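Local coordinates for protein laminin subunit ALPHA-1 (Mus musculus, PDB 2JD4) that forms part of the basement membrane protein laminin-111 and, through its metal-binding LG4-5 domain pair, probably attaches laminin to the cell surface, at residues V33-Q38 against R183-S188; R219-I224 against Q289-K294. The protein carries 4 engineered substitutions. All blocks are in the same frame, centred on the assembly; numbering follows the deposited sequence.

Contact 1 (V33-Q38 against R183-S188); sequences VLPLQQ and RPLSAS. Engineered in segment 33-38: Q37 (natural residue Asn).
V33 and S186 join strand 31-35 to strand 186-188, which is outermost at this end of the antiparallel sheet that also contains strand 143-146. Two backbone hydrogen bonds tie the segments: V33 N donates to S186 O at 3.0 Å, and L185 N donates to V33 O at 2.7 Å. The second donor stands nearly along the C=O axis of V33 (C=O...N angle 171°). V33 is thus gripped at both its N-H and its carbonyl, and next to it the side chain of P184 comes close to the same carbonyl, with CB 3.6 Å from V33 O.

In the beta sandwich of a laminin G domain, this strand pair lies at the margin of one of the two sheets. Strand 31-35 is held on its other flank by strand 143-146, where L34 bonds through its backbone to L144. V33 sets CG1 anti to its backbone N (chi1 176°), leaving CG2 beside that N, where it meets S186 OG at 3.3 Å. CG1 turns to L185 instead, the two side chains crossing at about a right angle with CG1 4.0 Å from L185 CD1.

L185 then runs on over the ring of P35, each side chain sliding past the other in opposite directions. This packing is tight: P35 CG lies 3.5 Å from L185 CG, and both methyls of L185 come near the same ring carbon. The leucine is largely exposed, yet it covers part of the proline and also touches K143. L34 starts out away from segment 183-188, but its CD2 returns to within 3.9 Å of P184 CB, while elsewhere its side chain packs on L179.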
loop_
_atom_site.group_PDB
_atom_site.type_symbol
_atom_site.label_atom_id
_atom_site.label_comp_id
_atom_site.label_asym_id
_atom_site.label_seq_id
_atom_site.Cartn_x
_atom_site.Cartn_y
_atom_site.Cartn_z
ATOM N N VAL A 33 -1.597 -17.718 -8.796
ATOM C CA VAL A 33 -0.793 -18.488 -9.736
ATOM C C VAL A 33 -1.833 -19.181 -10.606
ATOM O O VAL A 33 -2.586 -20.033 -10.132
ATOM C CB VAL A 33 0.083 -19.532 -9.024
ATOM C CG1 VAL A 33 0.835 -20.372 -10.056
ATOM C CG2 VAL A 33 1.071 -18.827 -8.092
ATOM N N LEU A 34 -1.891 -18.782 -11.871
ATOM C CA LEU A 34 -2.868 -19.322 -12.806
ATOM C C LEU A 34 -2.271 -20.259 -13.851
ATOM O O LEU A 34 -1.206 -19.993 -14.414
ATOM C CB LEU A 34 -3.579 -18.169 -13.515
ATOM C CG LEU A 34 -4.208 -17.086 -12.634
ATOM C CD1 LEU A 34 -4.852 -16.033 -13.523
ATOM C CD2 LEU A 34 -5.249 -17.704 -11.713
ATOM N N PRO A 35 -2.965 -21.368 -14.138
ATOM C CA PRO A 35 -2.496 -22.345 -15.125
ATOM C C PRO A 35 -2.670 -21.826 -16.548
ATOM O O PRO A 35 -3.629 -21.118 -16.832
ATOM C CB PRO A 35 -3.402 -23.567 -14.884
ATOM C CG PRO A 35 -4.153 -23.261 -13.600
ATOM C CD PRO A 35 -4.262 -21.771 -13.576
ATOM N N LEU A 36 -1.729 -22.160 -17.431
ATOM C CA LEU A 36 -1.821 -21.792 -18.843
ATOM C C LEU A 36 -1.874 -23.140 -19.557
ATOM O O LEU A 36 -0.886 -23.874 -19.566
ATOM C CB LEU A 36 -0.579 -21.027 -19.316
ATOM C CG LEU A 36 -0.289 -19.631 -18.759
ATOM C CD1 LEU A 36 0.983 -19.088 -19.399
ATOM C CD2 LEU A 36 -1.462 -18.711 -19.026
ATOM N N GLN A 37 -3.012 -23.480 -20.154
ATOM C CA GLN A 37 -3.123 -24.773 -20.820
ATOM C C GLN A 37 -3.237 -24.763 -22.338
ATOM O O GLN A 37 -2.563 -25.540 -23.015
ATOM C CB GLN A 37 -4.304 -25.563 -20.250
ATOM C CG GLN A 37 -4.274 -25.746 -18.744
ATOM C CD GLN A 37 -5.189 -24.773 -18.021
ATOM O OE1 GLN A 37 -5.047 -23.553 -18.143
ATOM N NE2 GLN A 37 -6.141 -25.312 -17.263
ATOM N N GLN A 38 -4.080 -23.897 -22.885
ATOM C CA GLN A 38 -4.260 -23.879 -24.333
ATOM C C GLN A 38 -3.383 -22.882 -25.076
ATOM O O GLN A 38 -3.303 -22.912 -26.307
ATOM C CB GLN A 38 -5.725 -23.609 -24.679
ATOM C CG GLN A 38 -6.176 -22.182 -24.447
ATOM C CD GLN A 38 -7.569 -21.923 -24.988
ATOM O OE1 GLN A 38 -8.549 -22.509 -24.522
ATOM N NE2 GLN A 38 -7.663 -21.048 -25.986
ATOM N N ARG A 183 -10.121 -20.427 -10.324
ATOM C CA ARG A 183 -9.484 -21.719 -10.103
ATOM C C ARG A 183 -7.953 -21.665 -10.158
ATOM O O ARG A 183 -7.320 -22.331 -10.980
ATOM C CB ARG A 183 -10.017 -22.737 -11.112
ATOM C CG ARG A 183 -11.503 -23.003 -10.941
ATOM C CD ARG A 183 -11.933 -24.292 -11.611
ATOM N NE ARG A 183 -11.815 -24.238 -13.062
ATOM C CZ ARG A 183 -12.170 -25.231 -13.869
ATOM N NH1 ARG A 183 -12.668 -26.351 -13.362
ATOM N NH2 ARG A 183 -12.026 -25.106 -15.183
ATOM N N PRO A 184 -7.342 -20.873 -9.267
ATOM C CA PRO A 184 -5.882 -20.736 -9.221
ATOM C C PRO A 184 -5.185 -21.981 -8.681
ATOM O O PRO A 184 -5.769 -22.741 -7.908
ATOM C CB PRO A 184 -5.685 -19.526 -8.313
ATOM C CG PRO A 184 -6.825 -19.656 -7.345
ATOM C CD PRO A 184 -7.983 -20.003 -8.262
ATOM N N LEU A 185 -3.940 -22.183 -9.107
ATOM C CA LEU A 185 -3.128 -23.314 -8.667
ATOM C C LEU A 185 -2.749 -23.095 -7.207
ATOM O O LEU A 185 -2.675 -24.039 -6.415
ATOM C CB LEU A 185 -1.855 -23.407 -9.512
ATOM C CG LEU A 185 -2.011 -23.924 -10.942
ATOM C CD1 LEU A 185 -0.762 -23.620 -11.764
ATOM C CD2 LEU A 185 -2.284 -25.423 -10.893
ATOM N N SER A 186 -2.495 -21.835 -6.869
ATOM C CA SER A 186 -2.138 -21.453 -5.511
ATOM C C SER A 186 -2.328 -19.949 -5.408
ATOM O O SER A 186 -2.542 -19.280 -6.416
ATOM C CB SER A 186 -0.687 -21.844 -5.196
ATOM O OG SER A 186 0.223 -21.321 -6.146
ATOM N N ALA A 187 -2.252 -19.419 -4.194
ATOM C CA ALA A 187 -2.442 -17.995 -3.982
ATOM C C ALA A 187 -2.041 -17.588 -2.574
ATOM O O ALA A 187 -1.861 -18.430 -1.694
ATOM C CB ALA A 187 -3.897 -17.629 -4.220
ATOM N N SER A 188 -1.895 -16.288 -2.372
ATOM C CA SER A 188 -1.545 -15.779 -1.065
ATOM C C SER A 188 -2.003 -14.345 -0.884
ATOM O O SER A 188 -1.841 -13.514 -1.775
ATOM C CB SER A 188 -0.031 -15.869 -0.838
ATOM O OG SER A 188 0.324 -15.237 0.380
#

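Contact 2 (R219-I224 against Q289-K294); sequences RLDLQI and QAHKSK. Engineered in segment 219-224: Q223 (natural residue Asn).
K292, which has the most surface covered here, reaches past L222 to the loop preceding strand 222-230. Its side chain is extended as far as CE, then chi4 (-62°) bends NZ between two successive carbonyls. NZ bonds R219 O at 3.1 Å, in the carbonyl plane on a lone pair, and L220 O, also at 3.1 Å, from above that carbonyl's plane. T316 O accepts a further bond from the same buried ammonium, whose charge is probably steadied by these oxygens. A methionine in place of K292 would probably leave the carbonyls of R219, L220 and T316 without their common donor and the loop less firmly tied to the strand. L220, next in covered surface, contributes that carbonyl while its side chain packs on S317.

On the other face of the strands, H291 NE2 donates to D221 OD2 at 3.1 Å, meeting it on the syn side, with a weak second bond to OD1. Carboxylate and ring planes stand 68° apart, and H291 CD2 lies 3.5 Å from L222 O, at the ring edge. Backbone bonds pair L222 with K292 and I224 with A290, and Q223, an engineered residue, faces H291 in the non-hydrogen-bonded pair between them. L222, I224 and A290 turn inward onto I248, L250 and F259 of the facing strands, the two-layer antiparallel packing of a laminin G beta sandwich.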
loop_
_atom_site.group_PDB
_atom_site.type_symbol
_atom_site.label_atom_id
_atom_site.label_comp_id
_atom_site.label_asym_id
_atom_site.label_seq_id
_atom_site.Cartn_x
_atom_site.Cartn_y
_atom_site.Cartn_z
ATOM N N ARG A 219 15.511 8.919 18.496
ATOM C CA ARG A 219 16.627 9.798 18.826
ATOM C C ARG A 219 16.176 11.238 19.075
ATOM O O ARG A 219 15.141 11.469 19.695
ATOM C CB ARG A 219 17.678 9.760 17.709
ATOM C CG ARG A 219 18.042 8.351 17.261
ATOM C CD ARG A 219 18.725 7.551 18.358
ATOM N NE ARG A 219 20.176 7.713 18.343
ATOM C CZ ARG A 219 20.962 7.319 17.345
ATOM N NH1 ARG A 219 20.444 6.738 16.270
ATOM N NH2 ARG A 219 22.274 7.502 17.422
ATOM N N LEU A 220 16.943 12.204 18.577
ATOM C CA LEU A 220 16.625 13.614 18.804
ATOM C C LEU A 220 15.604 14.273 17.882
ATOM O O LEU A 220 14.709 14.977 18.349
ATOM C CB LEU A 220 17.908 14.454 18.783
ATOM C CG LEU A 220 18.925 14.259 19.911
ATOM C CD1 LEU A 220 19.507 12.857 19.865
ATOM C CD2 LEU A 220 20.028 15.293 19.766
ATOM N N ASP A 221 15.736 14.065 16.578
ATOM C CA ASP A 221 14.812 14.695 15.645
ATOM C C ASP A 221 14.089 13.710 14.732
ATOM O O ASP A 221 14.683 12.761 14.210
ATOM C CB ASP A 221 15.556 15.743 14.809
ATOM C CG ASP A 221 14.619 16.604 13.985
ATOM O OD1 ASP A 221 13.946 16.064 13.080
ATOM O OD2 ASP A 221 14.554 17.825 14.246
ATOM N N LEU A 222 12.795 13.951 14.551
ATOM C CA LEU A 222 11.954 13.107 13.714
ATOM C C LEU A 222 10.658 13.836 13.366
ATOM O O LEU A 222 9.982 14.370 14.245
ATOM C CB LEU A 222 11.622 11.801 14.439
ATOM C CG LEU A 222 10.628 10.876 13.732
ATOM C CD1 LEU A 222 11.237 10.349 12.436
ATOM C CD2 LEU A 222 10.261 9.729 14.653
ATOM N N GLN A 223 10.320 13.856 12.081
ATOM C CA GLN A 223 9.102 14.514 11.624
ATOM C C GLN A 223 8.130 13.466 11.091
ATOM O O GLN A 223 8.480 12.683 10.211
ATOM C CB GLN A 223 9.424 15.516 10.508
ATOM C CG GLN A 223 8.258 16.422 10.146
ATOM C CD GLN A 223 8.452 17.124 8.818
ATOM O OE1 GLN A 223 9.472 17.776 8.586
ATOM N NE2 GLN A 223 7.466 16.998 7.936
ATOM N N ILE A 224 6.918 13.448 11.636
ATOM C CA ILE A 224 5.897 12.501 11.194
ATOM C C ILE A 224 4.758 13.250 10.512
ATOM O O ILE A 224 4.213 14.202 11.073
ATOM C CB ILE A 224 5.314 11.695 12.382
ATOM C CG1 ILE A 224 6.407 10.816 12.997
ATOM C CG2 ILE A 224 4.137 10.845 11.911
ATOM C CD1 ILE A 224 5.959 10.023 14.211
ATOM N N GLN A 289 0.793 16.850 11.177
ATOM C CA GLN A 289 2.239 16.993 11.238
ATOM C C GLN A 289 2.652 16.980 12.705
ATOM O O GLN A 289 2.073 17.684 13.521
ATOM C CB GLN A 289 2.675 18.317 10.608
ATOM C CG GLN A 289 2.273 18.499 9.157
ATOM C CD GLN A 289 2.512 19.917 8.668
ATOM O OE1 GLN A 289 3.637 20.422 8.710
ATOM N NE2 GLN A 289 1.452 20.568 8.203
ATOM N N ALA A 290 3.645 16.167 13.038
ATOM C CA ALA A 290 4.135 16.088 14.410
ATOM C C ALA A 290 5.653 16.090 14.331
ATOM O O ALA A 290 6.259 15.123 13.866
ATOM C CB ALA A 290 3.635 14.809 15.073
ATOM N N HIS A 291 6.268 17.181 14.778
ATOM C CA HIS A 291 7.720 17.302 14.713
ATOM C C HIS A 291 8.398 17.263 16.077
ATOM O O HIS A 291 8.031 18.004 16.986
ATOM C CB HIS A 291 8.098 18.603 13.996
ATOM C CG HIS A 291 9.547 18.697 13.627
ATOM N ND1 HIS A 291 10.117 19.855 13.141
ATOM C CD2 HIS A 291 10.536 17.770 13.640
ATOM C CE1 HIS A 291 11.392 19.637 12.871
ATOM N NE2 HIS A 291 11.671 18.380 13.165
ATOM N N LYS A 292 9.386 16.386 16.210
ATOM C CA LYS A 292 10.143 16.273 17.449
ATOM C C LYS A 292 11.565 16.749 17.183
ATOM O O LYS A 292 12.240 16.233 16.290
ATOM C CB LYS A 292 10.198 14.824 17.934
ATOM C CG LYS A 292 11.042 14.635 19.195
ATOM C CD LYS A 292 11.433 13.183 19.395
ATOM C CE LYS A 292 12.116 12.966 20.741
ATOM N NZ LYS A 292 13.387 13.729 20.872
ATOM N N SER A 293 12.007 17.737 17.956
ATOM C CA SER A 293 13.361 18.272 17.830
ATOM C C SER A 293 13.975 18.333 19.229
ATOM O O SER A 293 13.296 18.050 20.213
ATOM C CB SER A 293 13.326 19.668 17.204
ATOM O OG SER A 293 12.615 20.575 18.026
ATOM N N LYS A 294 15.253 18.700 19.311
ATOM C CA LYS A 294 15.973 18.791 20.585
ATOM C C LYS A 294 15.074 18.997 21.803
ATOM O O LYS A 294 14.686 18.035 22.466
ATOM C CB LYS A 294 17.010 19.917 20.521
ATOM C CG LYS A 294 18.080 19.720 19.459
ATOM C CD LYS A 294 19.049 20.895 19.421
ATOM C CE LYS A 294 20.108 20.711 18.340
ATOM N NZ LYS A 294 21.043 21.873 18.251
#

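In the fold
Contact 1 and contact 2 lie in series along the chain, one in each laminin G domain of the LG4-5 pair. They sit on opposite sides of the chain's centre, each about 24 Å from it. Their own centres are about 47 Å apart and their nearest atoms about 29 Å, so they do not touch. Each domain has its own magnesium ion: D70, L87, T137 and D139 make the site in the domain of contact 1, and D246 and D319 that in the domain of contact 2. The side chain of R219 in contact 2 comes within about 9 Å of a magnesium ion. Segment 183-188 of contact 1 falls between C168 and C193, which form a disulfide.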